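Local structure of probable thioesterase (Thermus thermophilus, 1Z54) at residues I7-R10 and Y11-D15; G18-H21 and H22-A26; A65-R68 and F69-V73; A116-P119 and E120-R124. The protein probably hydrolyses acyl-CoA thioesters, as a hot-dog-fold member of the 4-hydroxybenzoyl-CoA thioesterase family. One frame throughout, in Å; residues are numbered along the deposited sequence.

Contact 1: residues I7-R10 and Y11-D15; sequences IKVR and YAETD
The short 3-10 turn that follows the first strand of this hot-dog fold is tied together by Arg10 and Glu13, three residues apart, which exchange two hydrogen bonds. Arg10 N donates to Glu13 OE1 (2.8 Å), and Glu13 N donates back to Arg10 O (2.9 Å), the bond that closes the turn. The first bond is fairly straight (163°) but reaches OE1 from above the carboxylate plane. Glu13 can accept it because its CG lies beside its own backbone N (chi1 -49°), which swings the acid back over the start of the turn. OE1 is further gripped by Tyr28 OH and by a water that also donates to Lys8 O. The other oxygen, OE2, lies 4.0 Å from Arg10 NE in a long, purely electrostatic salt bridge, standing well off the guanidinium plane. A second water links it to Arg10 NH1, and Arg10 NH1 and Glu13 OE2 also form salt bridges with Glu13 and Arg10 of the second subunit, so the local pair extends into a subunit interface. Behind the turn, Val9 rests on Tyr28 of helix 24-39, while Ile7 pairs through its backbone with Val73 of strand 72-82.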
loop_
_atom_site.group_PDB
_atom_site.type_symbol
_atom_site.label_atom_id
_atom_site.label_comp_id
_atom_site.label_asym_id
_atom_site.label_seq_id
_atom_site.Cartn_x
_atom_site.Cartn_y
_atom_site.Cartn_z
ATOM N N ILE A 7 3.678 15.363 7.248
ATOM C CA ILE A 7 2.976 14.099 7.059
ATOM C C ILE A 7 2.907 13.303 8.352
ATOM O O ILE A 7 3.935 12.935 8.923
ATOM C CB ILE A 7 3.671 13.237 5.970
ATOM C CG1 ILE A 7 3.564 13.928 4.608
ATOM C CG2 ILE A 7 3.041 11.854 5.907
ATOM C CD1 ILE A 7 4.237 13.166 3.469
ATOM N N LYS A 8 1.690 13.048 8.820
ATOM C CA LYS A 8 1.498 12.263 10.033
ATOM C C LYS A 8 1.588 10.782 9.656
ATOM O O LYS A 8 0.816 10.299 8.827
ATOM C CB LYS A 8 0.132 12.563 10.641
ATOM C CG LYS A 8 -0.158 11.831 11.941
ATOM C CD LYS A 8 -1.486 12.296 12.523
ATOM C CE LYS A 8 -1.881 11.509 13.754
ATOM N NZ LYS A 8 -3.083 12.104 14.427
ATOM N N VAL A 9 2.539 10.069 10.256
ATOM C CA VAL A 9 2.707 8.652 9.959
ATOM C C VAL A 9 1.437 7.868 10.245
ATOM O O VAL A 9 0.783 8.067 11.268
ATOM C CB VAL A 9 3.850 8.021 10.776
ATOM C CG1 VAL A 9 3.898 6.504 10.516
ATOM C CG2 VAL A 9 5.174 8.664 10.392
ATOM N N ARG A 10 1.087 6.980 9.327
ATOM C CA ARG A 10 -0.093 6.147 9.490
ATOM C C ARG A 10 0.327 4.750 9.964
ATOM O O ARG A 10 1.367 4.227 9.558
ATOM C CB ARG A 10 -0.876 6.096 8.171
ATOM C CG ARG A 10 -2.013 7.129 8.137
ATOM C CD ARG A 10 -2.007 8.086 6.938
ATOM N NE ARG A 10 -2.295 7.427 5.675
ATOM C CZ ARG A 10 -2.906 8.006 4.642
ATOM N NH1 ARG A 10 -3.116 7.319 3.528
ATOM N NH2 ARG A 10 -3.329 9.260 4.724
ATOM N N TYR A 11 -0.478 4.171 10.850
ATOM C CA TYR A 11 -0.212 2.853 11.418
ATOM C C TYR A 11 0.076 1.824 10.324
ATOM O O TYR A 11 1.035 1.055 10.416
ATOM C CB TYR A 11 -1.414 2.393 12.247
ATOM C CG TYR A 11 -1.104 1.265 13.201
ATOM C CD1 TYR A 11 -0.473 1.518 14.420
ATOM C CD2 TYR A 11 -1.406 -0.058 12.875
ATOM C CE1 TYR A 11 -0.146 0.485 15.290
ATOM C CE2 TYR A 11 -1.081 -1.105 13.739
ATOM C CZ TYR A 11 -0.449 -0.824 14.944
ATOM O OH TYR A 11 -0.102 -1.850 15.793
ATOM N N ALA A 12 -0.761 1.818 9.291
ATOM C CA ALA A 12 -0.613 0.892 8.170
ATOM C C ALA A 12 0.755 0.960 7.496
ATOM O O ALA A 12 1.179 0.001 6.859
ATOM C CB ALA A 12 -1.704 1.163 7.135
ATOM N N GLU A 13 1.446 2.088 7.638
ATOM C CA GLU A 13 2.748 2.268 7.006
ATOM C C GLU A 13 3.945 1.697 7.788
ATOM O O GLU A 13 5.058 1.656 7.278
ATOM C CB GLU A 13 2.944 3.765 6.700
ATOM C CG GLU A 13 1.719 4.366 5.994
ATOM C CD GLU A 13 1.786 5.875 5.807
ATOM O OE1 GLU A 13 2.199 6.578 6.745
ATOM O OE2 GLU A 13 1.399 6.358 4.721
ATOM N N THR A 14 3.719 1.246 9.017
ATOM C CA THR A 14 4.799 0.671 9.825
ATOM C C THR A 14 5.022 -0.807 9.456
ATOM O O THR A 14 4.082 -1.492 9.043
ATOM C CB THR A 14 4.460 0.732 11.330
ATOM O OG1 THR A 14 3.327 -0.105 11.595
ATOM C CG2 THR A 14 4.145 2.158 11.751
ATOM N N ASP A 15 6.256 -1.294 9.599
ATOM C CA ASP A 15 6.561 -2.699 9.305
ATOM C C ASP A 15 6.731 -3.487 10.610
ATOM O O ASP A 15 6.434 -2.978 11.695
ATOM C CB ASP A 15 7.839 -2.827 8.454
ATOM C CG ASP A 15 9.100 -2.406 9.200
ATOM O OD1 ASP A 15 9.064 -2.285 10.449
ATOM O OD2 ASP A 15 10.138 -2.207 8.528
HETATM O O HOH W 1 0.909 9.010 6.244
HETATM O O HOH W 2 -0.962 5.080 3.636
#

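Contact 2: residues G18-H21 and H22-A26; sequences GVVH and HSVYA
His21 ND1 and Ser23 OG meet at 3.0 Å in a hydrogen bond whose donor could be either, the hydroxyl lying at the edge of the imidazole and near its plane. The rim of the His22 ring overhangs one face of the same imidazole, off-centre, the two side chains running alongside each other in the same direction; the centroids are 4.2 Å apart and the planes 32° from each other, an oblique pairing. What directs the His21 ring toward these followers is its first torsion (chi1 -169°), which sets CG beside the carbonyl carbon. That carbonyl oxygen accepts the N-H of Val24 (2.8 Å, Val24 N to His21 O), a bond that closes the turn by which the chain enters helix 24-39, the long helix that the hot-dog sheet wraps. On the other side of the backbone Val20 CG1 presses on Val24 CB (3.5 Å) and approaches Tyr25 CE2 (3.7 Å). A water bridges Val20 O and Tyr25 OH. Further out, His21 NE2 is hydrogen-bonded to Glu30 of the fourth subunit, so the imidazole is held at both nitrogens. Replacing His21 with an alanine is likely to leave that glutamate and Ser23 OG without their imidazole partner and the His22 ring freer to turn. The Tyr25 ring in turn meets Phe63 edge-to-face, and the backbone of Val20 pairs with that of Ala67.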
loop_
_atom_site.group_PDB
_atom_site.type_symbol
_atom_site.label_atom_id
_atom_site.label_comp_id
_atom_site.label_asym_id
_atom_site.label_seq_id
_atom_site.Cartn_x
_atom_site.Cartn_y
_atom_site.Cartn_z
ATOM N N GLY A 18 8.901 -2.284 13.418
ATOM C CA GLY A 18 8.341 -1.140 14.124
ATOM C C GLY A 18 8.677 0.241 13.582
ATOM O O GLY A 18 8.661 1.221 14.329
ATOM N N VAL A 19 8.980 0.327 12.292
ATOM C CA VAL A 19 9.299 1.605 11.670
ATOM C C VAL A 19 8.534 1.732 10.351
ATOM O O VAL A 19 7.931 0.761 9.884
ATOM C CB VAL A 19 10.811 1.728 11.403
ATOM C CG1 VAL A 19 11.576 1.675 12.724
ATOM C CG2 VAL A 19 11.271 0.614 10.475
ATOM N N VAL A 20 8.528 2.928 9.765
ATOM C CA VAL A 20 7.839 3.122 8.493
ATOM C C VAL A 20 8.585 2.271 7.476
ATOM O O VAL A 20 9.810 2.356 7.372
ATOM C CB VAL A 20 7.876 4.596 8.038
ATOM C CG1 VAL A 20 7.352 4.713 6.612
ATOM C CG2 VAL A 20 7.042 5.458 8.993
ATOM N N HIS A 21 7.857 1.447 6.732
ATOM C CA HIS A 21 8.501 0.585 5.748
ATOM C C HIS A 21 9.184 1.425 4.674
ATOM O O HIS A 21 8.628 2.411 4.194
ATOM C CB HIS A 21 7.482 -0.363 5.122
ATOM C CG HIS A 21 8.105 -1.446 4.300
ATOM N ND1 HIS A 21 8.215 -1.373 2.928
ATOM C CD2 HIS A 21 8.668 -2.624 4.661
ATOM C CE1 HIS A 21 8.810 -2.465 2.478
ATOM N NE2 HIS A 21 9.095 -3.240 3.510
ATOM N N HIS A 22 10.388 1.022 4.288
ATOM C CA HIS A 22 11.143 1.779 3.305
ATOM C C HIS A 22 10.426 2.072 1.986
ATOM O O HIS A 22 10.752 3.060 1.317
ATOM C CB HIS A 22 12.494 1.103 3.047
ATOM C CG HIS A 22 12.389 -0.264 2.451
ATOM N ND1 HIS A 22 12.466 -0.491 1.094
ATOM C CD2 HIS A 22 12.223 -1.478 3.028
ATOM C CE1 HIS A 22 12.356 -1.787 0.861
ATOM N NE2 HIS A 22 12.209 -2.407 2.017
ATOM N N SER A 23 9.457 1.242 1.599
ATOM C CA SER A 23 8.749 1.503 0.340
ATOM C C SER A 23 7.777 2.666 0.498
ATOM O O SER A 23 7.412 3.319 -0.477
ATOM C CB SER A 23 7.981 0.264 -0.151
ATOM O OG SER A 23 6.842 -0.019 0.644
ATOM N N VAL A 24 7.372 2.933 1.732
ATOM C CA VAL A 24 6.439 4.017 2.010
ATOM C C VAL A 24 7.030 5.397 1.716
ATOM O O VAL A 24 6.320 6.309 1.293
ATOM C CB VAL A 24 5.962 3.939 3.478
ATOM C CG1 VAL A 24 5.138 5.163 3.848
ATOM C CG2 VAL A 24 5.124 2.688 3.663
ATOM N N TYR A 25 8.336 5.545 1.906
ATOM C CA TYR A 25 8.974 6.838 1.677
ATOM C C TYR A 25 8.741 7.446 0.294
ATOM O O TYR A 25 8.571 8.661 0.169
ATOM C CB TYR A 25 10.465 6.729 1.988
ATOM C CG TYR A 25 10.747 6.628 3.479
ATOM C CD1 TYR A 25 11.150 7.747 4.212
ATOM C CD2 TYR A 25 10.604 5.413 4.157
ATOM C CE1 TYR A 25 11.409 7.661 5.586
ATOM C CE2 TYR A 25 10.859 5.313 5.529
ATOM C CZ TYR A 25 11.265 6.439 6.235
ATOM O OH TYR A 25 11.543 6.334 7.584
ATOM N N ALA A 26 8.705 6.620 -0.745
ATOM C CA ALA A 26 8.464 7.147 -2.084
ATOM C C ALA A 26 7.079 7.800 -2.128
ATOM O O ALA A 26 6.868 8.760 -2.858
ATOM C CB ALA A 26 8.556 6.032 -3.125
HETATM O O HOH W 3 11.500 4.018 8.567
#

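Contact 3: residues A65-R68 and F69-V73; sequences APAR and FGEVV
Glu71 lays its side chain back along the backbone of Arg68, with CD 3.9 Å from Arg68 CB. Its carboxylate takes the N-H of Arg68, with Glu71 OE2 2.9 Å from Arg68 N, and the donor arrives from far above the carboxylate plane (67° out of it). The same oxygen sits 3.5 Å from Ala67 CA. Glu71 CG lies beside its own backbone N (chi1 -58°), and the chain beyond is extended, which takes the carboxylate back to Arg68 N. In the reverse direction Glu71 N donates to Arg68 O at 3.0 Å, closing a type II beta turn from Arg68 to Glu71. Gly70 occupies the third position of that turn with a positive phi, where a side chain would collide with the preceding carbonyl oxygen. Past the turn, Val73 CG1 returns to touch Ala67 CB (3.9 Å), an apolar contact that draws the start of strand 72-82 against the incoming loop. Phe69, at the corner, points away and packs edge-to-face with Tyr11. The Arg68 guanidinium contributes little to the pairing, for its NH1 stays 4.4 Å from Glu71 OE1, beyond a salt bridge. Glu71 has its stronger charge partner in Arg95, whose NH1 forms a salt bridge with Glu71 OE2 and a hydrogen bond with Pro66 O. A glutamine at Glu71 would probably leave Arg95 without its opposite charge and weaken the hold on Arg68 N. One carboxylate oxygen thus serves a backbone amide and an arginine together, which is likely to keep the acid ionised and the type II turn tied to strand 86-95.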
loop_
_atom_site.group_PDB
_atom_site.type_symbol
_atom_site.label_atom_id
_atom_site.label_comp_id
_atom_site.label_asym_id
_atom_site.label_seq_id
_atom_site.Cartn_x
_atom_site.Cartn_y
_atom_site.Cartn_z
ATOM N N ALA A 65 17.666 7.621 9.552
ATOM C CA ALA A 65 17.023 7.340 10.832
ATOM C C ALA A 65 15.569 7.043 10.525
ATOM O O ALA A 65 14.997 7.615 9.600
ATOM C CB ALA A 65 17.142 8.552 11.779
ATOM N N PRO A 66 14.941 6.170 11.315
ATOM C CA PRO A 66 13.543 5.826 11.062
ATOM C C PRO A 66 12.477 6.782 11.555
ATOM O O PRO A 66 12.705 7.600 12.446
ATOM C CB PRO A 66 13.414 4.457 11.717
ATOM C CG PRO A 66 14.261 4.631 12.949
ATOM C CD PRO A 66 15.490 5.374 12.430
ATOM N N ALA A 67 11.305 6.661 10.941
ATOM C CA ALA A 67 10.136 7.438 11.309
ATOM C C ALA A 67 9.262 6.390 11.991
ATOM O O ALA A 67 9.357 5.203 11.677
ATOM C CB ALA A 67 9.444 7.986 10.064
ATOM N N ARG A 68 8.423 6.809 12.927
ATOM C CA ARG A 68 7.569 5.857 13.632
ATOM C C ARG A 68 6.126 6.319 13.768
ATOM O O ARG A 68 5.830 7.519 13.678
ATOM C CB ARG A 68 8.118 5.590 15.035
ATOM C CG ARG A 68 9.471 4.919 15.078
ATOM C CD ARG A 68 9.746 4.349 16.463
ATOM N NE ARG A 68 11.007 3.612 16.503
ATOM C CZ ARG A 68 12.209 4.182 16.486
ATOM N NH1 ARG A 68 12.324 5.503 16.436
ATOM N NH2 ARG A 68 13.301 3.430 16.505
ATOM N N PHE A 69 5.229 5.358 13.985
ATOM C CA PHE A 69 3.827 5.679 14.185
ATOM C C PHE A 69 3.771 6.498 15.467
ATOM O O PHE A 69 4.383 6.134 16.474
ATOM C CB PHE A 69 2.988 4.419 14.357
ATOM C CG PHE A 69 1.565 4.702 14.744
ATOM C CD1 PHE A 69 1.080 4.331 15.995
ATOM C CD2 PHE A 69 0.714 5.373 13.862
ATOM C CE1 PHE A 69 -0.236 4.624 16.366
ATOM C CE2 PHE A 69 -0.598 5.673 14.220
ATOM C CZ PHE A 69 -1.078 5.299 15.475
ATOM N N GLY A 70 3.036 7.600 15.428
ATOM C CA GLY A 70 2.945 8.465 16.584
ATOM C C GLY A 70 3.663 9.766 16.279
ATOM O O GLY A 70 3.455 10.771 16.958
ATOM N N GLU A 71 4.500 9.753 15.244
ATOM C CA GLU A 71 5.260 10.942 14.857
ATOM C C GLU A 71 4.711 11.618 13.610
ATOM O O GLU A 71 3.885 11.054 12.888
ATOM C CB GLU A 71 6.722 10.578 14.589
ATOM C CG GLU A 71 7.458 9.939 15.755
ATOM C CD GLU A 71 8.814 9.375 15.346
ATOM O OE1 GLU A 71 9.592 8.974 16.234
ATOM O OE2 GLU A 71 9.102 9.324 14.131
ATOM N N VAL A 72 5.186 12.837 13.372
ATOM C CA VAL A 72 4.818 13.624 12.204
ATOM C C VAL A 72 6.142 13.959 11.531
ATOM O O VAL A 72 7.102 14.330 12.204
ATOM C CB VAL A 72 4.093 14.926 12.603
ATOM C CG1 VAL A 72 3.908 15.808 11.387
ATOM C CG2 VAL A 72 2.726 14.597 13.221
ATOM N N VAL A 73 6.219 13.797 10.215
ATOM C CA VAL A 73 7.463 14.091 9.511
ATOM C C VAL A 73 7.305 15.269 8.578
ATOM O O VAL A 73 6.210 15.555 8.088
ATOM C CB VAL A 73 7.962 12.898 8.656
ATOM C CG1 VAL A 73 8.329 11.736 9.536
ATOM C CG2 VAL A 73 6.893 12.510 7.638
#

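Contact 4: residues A116-P119 and E120-R124; sequences ARIP and EDIYR
This is an N-terminal capping contact, at the point where the loop after strand 98-111 becomes helix 120-129, with Pro119 at the N-cap. Pro119 O receives two backbone N-H groups: Tyr123 N at 2.9 Å, approaching nearly along the C=O axis, and Ile122 N at 3.0 Å in a weak, bent bond. Flanking this is a hydrophobic staple, in which Ile118, just before the cap, brings CG2 to within 4.1 Å of Tyr123 CB across the first turn. The same methyl meets Ile122 CG2 at 3.7 Å, the two isoleucines crossing at about a right angle; it turns toward the helix because it stands opposite its own backbone N, beside the carbonyl carbon. Packing is tight where Pro119 CG meets Ile122 CD1 (3.5 Å). A water donates to both Ile118 O and Glu120 OE2. Asp121 OD2 makes a weak bond to Ile122 N within the first turn, while its other oxygen, OD1, is engaged in a salt bridge with Arg50. Toward the sheet, Pro119 and Ile122 lie on Val52 of strand 52-63 and Ile118 on Cys109 of strand 98-111, while Ile118 and Tyr123 touch Leu82 of strand 72-82.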
loop_
_atom_site.group_PDB
_atom_site.type_symbol
_atom_site.label_atom_id
_atom_site.label_comp_id
_atom_site.label_asym_id
_atom_site.label_seq_id
_atom_site.Cartn_x
_atom_site.Cartn_y
_atom_site.Cartn_z
ATOM N N ALA A 116 7.715 14.242 -24.247
ATOM C CA ALA A 116 7.779 15.505 -24.963
ATOM C C ALA A 116 8.252 16.634 -24.061
ATOM O O ALA A 116 8.481 16.439 -22.864
ATOM C CB ALA A 116 6.417 15.843 -25.540
ATOM N N ARG A 117 8.406 17.815 -24.649
ATOM C CA ARG A 117 8.842 18.974 -23.887
ATOM C C ARG A 117 7.714 19.394 -22.954
ATOM O O ARG A 117 6.537 19.163 -23.239
ATOM C CB ARG A 117 9.173 20.148 -24.814
ATOM C CG ARG A 117 10.140 19.838 -25.949
ATOM C CD ARG A 117 10.513 21.116 -26.690
ATOM N NE ARG A 117 9.348 21.971 -26.925
ATOM C CZ ARG A 117 8.304 21.638 -27.680
ATOM N NH1 ARG A 117 8.264 20.461 -28.293
ATOM N NH2 ARG A 117 7.292 22.483 -27.823
ATOM N N ILE A 118 8.078 20.004 -21.834
ATOM C CA ILE A 118 7.094 20.486 -20.872
ATOM C C ILE A 118 6.365 21.673 -21.507
ATOM O O ILE A 118 7.003 22.619 -21.963
ATOM C CB ILE A 118 7.782 20.969 -19.584
ATOM C CG1 ILE A 118 8.508 19.798 -18.919
ATOM C CG2 ILE A 118 6.765 21.605 -18.656
ATOM C CD1 ILE A 118 9.372 20.189 -17.749
ATOM N N PRO A 119 5.023 21.629 -21.562
ATOM C CA PRO A 119 4.285 22.749 -22.158
ATOM C C PRO A 119 4.724 24.104 -21.590
ATOM O O PRO A 119 5.016 24.226 -20.401
ATOM C CB PRO A 119 2.817 22.410 -21.855
ATOM C CG PRO A 119 2.890 21.394 -20.735
ATOM C CD PRO A 119 4.102 20.584 -21.089
ATOM N N GLU A 120 4.762 25.112 -22.457
ATOM C CA GLU A 120 5.193 26.461 -22.099
ATOM C C GLU A 120 4.712 27.047 -20.779
ATOM O O GLU A 120 5.524 27.460 -19.954
ATOM C CB GLU A 120 4.842 27.428 -23.226
ATOM C CG GLU A 120 5.581 27.147 -24.517
ATOM C CD GLU A 120 7.081 27.061 -24.314
ATOM O OE1 GLU A 120 7.634 27.929 -23.598
ATOM O OE2 GLU A 120 7.706 26.131 -24.872
ATOM N N ASP A 121 3.401 27.098 -20.574
ATOM C CA ASP A 121 2.875 27.676 -19.344
ATOM C C ASP A 121 3.365 26.969 -18.084
ATOM O O ASP A 121 3.570 27.608 -17.053
ATOM C CB ASP A 121 1.341 27.693 -19.362
ATOM C CG ASP A 121 0.737 26.303 -19.298
ATOM O OD1 ASP A 121 -0.419 26.185 -18.838
ATOM O OD2 ASP A 121 1.404 25.335 -19.719
ATOM N N ILE A 122 3.557 25.656 -18.158
ATOM C CA ILE A 122 4.038 24.908 -17.003
ATOM C C ILE A 122 5.546 25.117 -16.841
ATOM O O ILE A 122 6.064 25.219 -15.716
ATOM C CB ILE A 122 3.755 23.398 -17.159
ATOM C CG1 ILE A 122 2.241 23.159 -17.171
ATOM C CG2 ILE A 122 4.431 22.618 -16.034
ATOM C CD1 ILE A 122 1.835 21.704 -17.445
ATOM N N TYR A 123 6.244 25.168 -17.970
ATOM C CA TYR A 123 7.687 25.374 -17.965
ATOM C C TYR A 123 7.987 26.730 -17.337
ATOM O O TYR A 123 8.835 26.852 -16.458
ATOM C CB TYR A 123 8.236 25.337 -19.395
ATOM C CG TYR A 123 9.726 25.595 -19.468
ATOM C CD1 TYR A 123 10.646 24.614 -19.095
ATOM C CD2 TYR A 123 10.217 26.844 -19.858
ATOM C CE1 TYR A 123 12.016 24.870 -19.102
ATOM C CE2 TYR A 123 11.584 27.109 -19.871
ATOM C CZ TYR A 123 12.476 26.119 -19.491
ATOM O OH TYR A 123 13.826 26.384 -19.492
ATOM N N ARG A 124 7.268 27.742 -17.799
ATOM C CA ARG A 124 7.427 29.106 -17.317
ATOM C C ARG A 124 7.269 29.204 -15.796
ATOM O O ARG A 124 8.106 29.803 -15.108
ATOM C CB ARG A 124 6.397 29.988 -18.028
ATOM C CG ARG A 124 6.505 31.473 -17.778
ATOM C CD ARG A 124 5.621 32.201 -18.776
ATOM N NE ARG A 124 4.238 31.732 -18.710
ATOM C CZ ARG A 124 3.346 31.886 -19.686
ATOM N NH1 ARG A 124 2.110 31.428 -19.531
ATOM N NH2 ARG A 124 3.690 32.485 -20.819
HETATM O O HOH W 4 7.105 23.030 -25.159
#

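Contacts 1, 2 and 3 gather at one end of the hot-dog fold, their centres about 8 to 10 Å apart, while contact 4 lies across the chain's centre, about 33 to 36 Å from theirs, centre to centre. They follow in series along the chain. Contacts 1 and 3 meet beside the ends of neighbouring strands 3-8 and 72-82, through a probable hydrogen bond from Val9 N to Glu71 O (3.1 Å). Contact 2 leads into helix 24-39 and joins contact 1 through Glu13 O and His21 N (2.9 Å), and contact 3 by packing of Val19 CG1 on Pro66 CB (3.5 Å). These turns thus form one hydrogen-bonded end that also meets other subunits; contact 4 touches none.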